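Local coordinates for protein probable TonB-dependent siderophore receptor PiuA (Acinetobacter baumannii, PDB 5FP1) that probably takes up iron across the outer membrane by binding iron-chelating siderophores, possibly ferric enterobactin, at the cell surface, at residues G343-Y355 and S420-L434. Residues are numbered along the deposited sequence; the frame is centred on the assembly and turned at random. Where two conformers were deposited one is given.
Sequences GFLKHRFNVGAEY and SVYLLDNIEITPKWL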
loop_
_atom_site.group_PDB
_atom_site.type_symbol
_atom_site.label_atom_id
_atom_site.label_comp_id
_atom_site.label_asym_id
_atom_site.label_seq_id
_atom_site.Cartn_x
_atom_site.Cartn_y
_atom_site.Cartn_z
ATOM N N GLY A 343 32.697 -10.270 23.862
ATOM C CA GLY A 343 33.037 -11.331 24.790
ATOM C C GLY A 343 31.840 -11.646 25.661
ATOM O O GLY A 343 31.482 -12.807 25.832
ATOM N N PHE A 344 31.214 -10.607 26.206
ATOM C CA PHE A 344 30.034 -10.785 27.045
ATOM C C PHE A 344 28.730 -10.506 26.277
ATOM O O PHE A 344 27.749 -11.232 26.420
ATOM C CB PHE A 344 30.124 -9.885 28.281
ATOM C CG PHE A 344 31.370 -10.096 29.099
ATOM C CD1 PHE A 344 31.902 -11.370 29.265
ATOM C CD2 PHE A 344 32.001 -9.027 29.715
ATOM C CE1 PHE A 344 33.047 -11.568 30.018
ATOM C CE2 PHE A 344 33.145 -9.219 30.470
ATOM C CZ PHE A 344 33.669 -10.490 30.620
ATOM N N LEU A 345 28.728 -9.451 25.471
ATOM C CA LEU A 345 27.544 -9.046 24.693
ATOM C C LEU A 345 27.792 -9.265 23.202
ATOM O O LEU A 345 28.877 -8.966 22.705
ATOM C CB LEU A 345 27.256 -7.574 24.947
ATOM C CG LEU A 345 26.968 -7.209 26.400
ATOM C CD1 LEU A 345 26.654 -5.733 26.538
ATOM C CD2 LEU A 345 25.832 -8.058 26.955
ATOM N N LYS A 346 26.802 -9.797 22.489
ATOM C CA LYS A 346 26.869 -9.876 21.035
ATOM C C LYS A 346 25.943 -8.830 20.396
ATOM O O LYS A 346 24.720 -8.879 20.579
ATOM C CB LYS A 346 26.503 -11.270 20.541
ATOM C CG LYS A 346 27.370 -12.365 21.146
ATOM C CD LYS A 346 26.995 -13.725 20.594
ATOM C CE LYS A 346 27.650 -14.835 21.392
ATOM N NZ LYS A 346 27.441 -16.152 20.732
ATOM N N HIS A 347 26.530 -7.897 19.661
ATOM C CA HIS A 347 25.770 -6.828 19.005
ATOM C C HIS A 347 25.490 -7.165 17.559
ATOM O O HIS A 347 26.374 -7.629 16.834
ATOM C CB HIS A 347 26.527 -5.524 19.049
ATOM C CG HIS A 347 26.813 -5.030 20.422
ATOM N ND1 HIS A 347 26.112 -3.996 21.001
ATOM C CD2 HIS A 347 27.757 -5.396 21.322
ATOM C CE1 HIS A 347 26.610 -3.747 22.200
ATOM N NE2 HIS A 347 27.606 -4.586 22.417
ATOM N N ARG A 348 24.235 -7.007 17.166
ATOM C CA ARG A 348 23.828 -7.093 15.775
ATOM C C ARG A 348 23.249 -5.737 15.402
ATOM O O ARG A 348 22.253 -5.301 15.990
ATOM C CB ARG A 348 22.822 -8.209 15.587
ATOM C CG ARG A 348 23.474 -9.577 15.705
ATOM C CD ARG A 348 22.462 -10.680 15.736
ATOM N NE ARG A 348 21.570 -10.597 16.897
ATOM C CZ ARG A 348 20.604 -11.479 17.110
ATOM N NH1 ARG A 348 20.454 -12.490 16.258
ATOM N NH2 ARG A 348 19.786 -11.362 18.145
ATOM N N PHE A 349 23.924 -5.028 14.505
ATOM C CA PHE A 349 23.650 -3.600 14.356
ATOM C C PHE A 349 23.487 -3.117 12.914
ATOM O O PHE A 349 23.907 -3.764 11.951
ATOM C CB PHE A 349 24.750 -2.788 15.023
ATOM C CG PHE A 349 26.086 -2.916 14.347
ATOM C CD1 PHE A 349 26.418 -2.102 13.278
ATOM C CD2 PHE A 349 27.027 -3.832 14.803
ATOM C CE1 PHE A 349 27.652 -2.210 12.651
ATOM C CE2 PHE A 349 28.259 -3.938 14.186
ATOM C CZ PHE A 349 28.567 -3.136 13.104
ATOM N N ASN A 350 22.888 -1.948 12.819
ATOM C CA ASN A 350 22.769 -1.211 11.579
ATOM C C ASN A 350 22.744 0.219 12.034
ATOM O O ASN A 350 21.843 0.641 12.793
ATOM C CB ASN A 350 21.504 -1.622 10.811
ATOM C CG ASN A 350 21.368 -0.897 9.482
ATOM O OD1 ASN A 350 21.841 0.223 9.338
ATOM N ND2 ASN A 350 20.735 -1.531 8.520
ATOM N N VAL A 351 23.785 0.957 11.661
ATOM C CA VAL A 351 23.869 2.373 11.954
ATOM C C VAL A 351 24.087 3.119 10.639
ATOM O O VAL A 351 24.758 2.621 9.736
ATOM C CB VAL A 351 24.994 2.673 12.964
ATOM C CG1 VAL A 351 24.805 1.817 14.211
ATOM C CG2 VAL A 351 26.372 2.426 12.354
ATOM N N GLY A 352 23.505 4.304 10.515
ATOM C CA GLY A 352 23.471 4.957 9.212
ATOM C C GLY A 352 22.910 6.334 9.128
ATOM O O GLY A 352 22.566 6.966 10.134
ATOM N N ALA A 353 22.862 6.822 7.890
ATOM C CA ALA A 353 22.445 8.165 7.621
ATOM C C ALA A 353 21.696 8.154 6.290
ATOM O O ALA A 353 21.940 7.291 5.456
ATOM C CB ALA A 353 23.645 9.067 7.526
ATOM N N GLU A 354 20.806 9.109 6.106
ATOM C CA GLU A 354 20.032 9.170 4.880
ATOM C C GLU A 354 19.782 10.607 4.480
ATOM O O GLU A 354 19.640 11.492 5.341
ATOM C CB GLU A 354 18.720 8.401 5.063
ATOM C CG GLU A 354 17.874 8.407 3.797
ATOM C CD GLU A 354 16.626 7.530 3.877
ATOM O OE1 GLU A 354 16.659 6.458 4.522
ATOM O OE2 GLU A 354 15.624 7.910 3.258
ATOM N N TYR A 355 19.748 10.848 3.172
ATOM C CA TYR A 355 19.362 12.131 2.628
ATOM C C TYR A 355 18.339 11.880 1.520
ATOM O O TYR A 355 18.510 10.988 0.728
ATOM C CB TYR A 355 20.565 12.840 2.029
ATOM C CG TYR A 355 20.176 14.072 1.255
ATOM C CD1 TYR A 355 19.869 15.247 1.904
ATOM C CD2 TYR A 355 20.045 14.039 -0.129
ATOM C CE1 TYR A 355 19.476 16.371 1.211
ATOM C CE2 TYR A 355 19.649 15.164 -0.831
ATOM C CZ TYR A 355 19.376 16.322 -0.157
ATOM O OH TYR A 355 18.978 17.447 -0.843
ATOM N N SER A 420 18.620 12.351 7.974
ATOM C CA SER A 420 18.481 11.571 9.176
ATOM C C SER A 420 19.693 10.754 9.510
ATOM O O SER A 420 20.512 10.430 8.651
ATOM C CB SER A 420 17.276 10.631 9.042
ATOM O OG SER A 420 17.250 9.985 7.805
ATOM N N VAL A 421 19.781 10.391 10.783
ATOM C CA VAL A 421 20.825 9.533 11.299
ATOM C C VAL A 421 20.142 8.575 12.277
ATOM O O VAL A 421 19.231 8.987 12.991
ATOM C CB VAL A 421 21.873 10.355 12.088
ATOM C CG1 VAL A 421 23.037 9.471 12.529
ATOM C CG2 VAL A 421 22.361 11.550 11.278
ATOM N N TYR A 422 20.565 7.312 12.308
ATOM C CA TYR A 422 19.973 6.351 13.196
ATOM C C TYR A 422 20.987 5.305 13.686
ATOM O O TYR A 422 22.045 5.093 13.096
ATOM C CB TYR A 422 18.802 5.620 12.486
ATOM C CG TYR A 422 19.297 4.793 11.342
ATOM C CD1 TYR A 422 19.508 5.358 10.087
ATOM C CD2 TYR A 422 19.629 3.461 11.523
ATOM C CE1 TYR A 422 20.033 4.604 9.048
ATOM C CE2 TYR A 422 20.153 2.712 10.497
ATOM C CZ TYR A 422 20.359 3.290 9.265
ATOM O OH TYR A 422 20.866 2.509 8.260
ATOM N N LEU A 423 20.617 4.656 14.779
ATOM C CA LEU A 423 21.313 3.479 15.291
ATOM C C LEU A 423 20.286 2.415 15.606
ATOM O O LEU A 423 19.301 2.686 16.321
ATOM C CB LEU A 423 22.007 3.799 16.611
ATOM C CG LEU A 423 23.023 4.921 16.784
ATOM C CD1 LEU A 423 24.137 4.844 15.766
ATOM C CD2 LEU A 423 22.356 6.280 16.752
ATOM N N LEU A 424 20.520 1.210 15.112
ATOM C CA LEU A 424 19.708 0.063 15.454
ATOM C C LEU A 424 20.661 -1.013 15.945
ATOM O O LEU A 424 21.682 -1.271 15.314
ATOM C CB LEU A 424 18.937 -0.472 14.242
ATOM C CG LEU A 424 17.867 0.449 13.654
ATOM C CD1 LEU A 424 17.562 0.029 12.227
ATOM C CD2 LEU A 424 16.582 0.427 14.463
ATOM N N ASP A 425 20.343 -1.617 17.086
ATOM C CA ASP A 425 21.220 -2.638 17.682
ATOM C C ASP A 425 20.369 -3.635 18.453
ATOM O O ASP A 425 19.557 -3.252 19.304
ATOM C CB ASP A 425 22.238 -1.951 18.594
ATOM C CG ASP A 425 23.325 -2.901 19.142
ATOM O OD1 ASP A 425 23.480 -4.038 18.651
ATOM O OD2 ASP A 425 24.038 -2.470 20.081
ATOM N N ASN A 426 20.507 -4.905 18.111
ATOM C CA ASN A 426 19.891 -5.954 18.872
ATOM C C ASN A 426 21.000 -6.688 19.639
ATOM O O ASN A 426 21.870 -7.294 19.032
ATOM C CB ASN A 426 19.110 -6.906 17.975
ATOM C CG ASN A 426 18.380 -7.986 18.765
ATOM O OD1 ASN A 426 18.980 -8.989 19.159
ATOM N ND2 ASN A 426 17.090 -7.790 18.998
ATOM N N ILE A 427 20.974 -6.575 20.965
ATOM C CA ILE A 427 22.051 -7.075 21.811
ATOM C C ILE A 427 21.675 -8.419 22.447
ATOM O O ILE A 427 20.743 -8.501 23.244
ATOM C CB ILE A 427 22.401 -6.062 22.902
ATOM C CG1 ILE A 427 22.715 -4.705 22.285
ATOM C CG2 ILE A 427 23.604 -6.535 23.716
ATOM C CD1 ILE A 427 22.883 -3.608 23.298
ATOM N N GLU A 428 22.401 -9.466 22.072
ATOM C CA GLU A 428 22.251 -10.767 22.713
ATOM C C GLU A 428 23.039 -10.764 24.019
ATOM O O GLU A 428 24.278 -10.692 24.031
ATOM C CB GLU A 428 22.695 -11.892 21.792
ATOM C CG GLU A 428 22.585 -13.258 22.449
ATOM C CD GLU A 428 23.080 -14.400 21.580
ATOM O OE1 GLU A 428 22.861 -14.381 20.350
ATOM O OE2 GLU A 428 23.648 -15.355 22.142
ATOM N N ILE A 429 22.301 -10.763 25.120
ATOM C CA ILE A 429 22.885 -10.745 26.447
ATOM C C ILE A 429 23.275 -12.165 26.849
ATOM O O ILE A 429 24.375 -12.379 27.323
ATOM C CB ILE A 429 21.928 -10.100 27.458
ATOM C CG1 ILE A 429 21.633 -8.656 27.030
ATOM C CG2 ILE A 429 22.530 -10.088 28.857
ATOM C CD1 ILE A 429 20.540 -8.007 27.843
ATOM N N THR A 430 22.378 -13.118 26.635
ATOM C CA THR A 430 22.697 -14.524 26.645
ATOM C C THR A 430 21.842 -15.094 25.547
ATOM O O THR A 430 21.070 -14.365 24.955
ATOM C CB THR A 430 22.281 -15.212 27.973
ATOM O OG1 THR A 430 20.869 -15.482 27.932
ATOM C CG2 THR A 430 22.599 -14.351 29.158
ATOM N N PRO A 431 21.932 -16.407 25.289
ATOM C CA PRO A 431 21.119 -16.943 24.196
ATOM C C PRO A 431 19.627 -16.866 24.427
ATOM O O PRO A 431 18.838 -17.145 23.503
ATOM C CB PRO A 431 21.566 -18.408 24.104
ATOM C CG PRO A 431 22.926 -18.430 24.721
ATOM C CD PRO A 431 22.866 -17.414 25.828
ATOM N N LYS A 432 19.227 -16.521 25.647
ATOM C CA LYS A 432 17.814 -16.481 26.003
ATOM C C LYS A 432 17.303 -15.054 26.152
ATOM O O LYS A 432 16.103 -14.847 26.331
ATOM C CB LYS A 432 17.566 -17.194 27.343
ATOM C CG LYS A 432 17.852 -18.690 27.379
ATOM C CD LYS A 432 17.057 -19.333 28.522
ATOM C CE LYS A 432 16.914 -20.817 28.372
ATOM N NZ LYS A 432 18.176 -21.466 28.808
ATOM N N TRP A 433 18.214 -14.083 26.201
ATOM C CA TRP A 433 17.841 -12.701 26.462
ATOM C C TRP A 433 18.370 -11.754 25.386
ATOM O O TRP A 433 19.590 -11.599 25.234
ATOM C CB TRP A 433 18.367 -12.263 27.806
ATOM C CG TRP A 433 17.725 -12.956 28.988
ATOM C CD1 TRP A 433 18.195 -14.054 29.655
ATOM C CD2 TRP A 433 16.520 -12.570 29.650
ATOM N NE1 TRP A 433 17.348 -14.382 30.694
ATOM C CE2 TRP A 433 16.319 -13.475 30.722
ATOM C CE3 TRP A 433 15.586 -11.545 29.447
ATOM C CZ2 TRP A 433 15.220 -13.390 31.571
ATOM C CZ3 TRP A 433 14.488 -11.460 30.306
ATOM C CH2 TRP A 433 14.316 -12.383 31.349
ATOM N N LEU A 434 17.452 -11.124 24.648
ATOM C CA LEU A 434 17.828 -10.157 23.587
ATOM C C LEU A 434 17.217 -8.790 23.845
ATOM O O LEU A 434 16.011 -8.685 24.037
ATOM C CB LEU A 434 17.357 -10.626 22.218
ATOM C CG LEU A 434 17.558 -12.099 21.894
ATOM C CD1 LEU A 434 16.867 -12.449 20.585
ATOM C CD2 LEU A 434 19.029 -12.421 21.823
HETATM O O HOH W 1 26.150 -12.631 24.653
#
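His347 and Asp425 meet on the outward face of two antiparallel strands: ND1 donates to the syn lone pair of OD2 at 2.7 Å, nearly straight (170°). Ring and carboxylate are almost coplanar (22° apart), and Ile427 lies alongside the imidazole, its CG2 over one ring face. Farther along this face, in the conformer given, Val351 CG1 lies 3.5 Å from Leu423 CD1, and Leu423 also touches a bound C8E detergent molecule, consistent with a lipid-facing surface.

The inward face is more polar. Tyr422 OH donates to Asn350 OD1 (2.7 Å), the ring and amide well out of one plane. With chi1 at 66°, Tyr422 places CG between its backbone N and carbonyl carbon, and the ring lies against the backbone of Gly352, whose N sits 3.5 Å above one face, offset toward the rim. Arg348, bent at chi3, brings NH2 to Asn426 OD1 at 2.7 Å from above the amide plane, whereas its buried NE has no partner.

Strands 346-368 and 405-428 are neighbours in the TonB-dependent receptor barrel, paired here from Lys346-Glu428 to Glu354-Ser420 by alternating hydrogen-bonded and non-hydrogen-bonded pairs. Beyond Glu428 the chain passes through a type I beta turn from Thr430 to Trp433, with Ile429 and Thr430 opposite Trp433 in a classic beta bulge, into strand 433-450.

Ser31 and Lys32, in an N-terminal loop, reach the inward face: Lys32 makes a cation-pi contact with Tyr422, and Ser31 O accepts from Asn350 ND2. Asp436 OD1 takes the hydrogen bond of Asn426 ND2, holding that amide's oxygen toward Arg348.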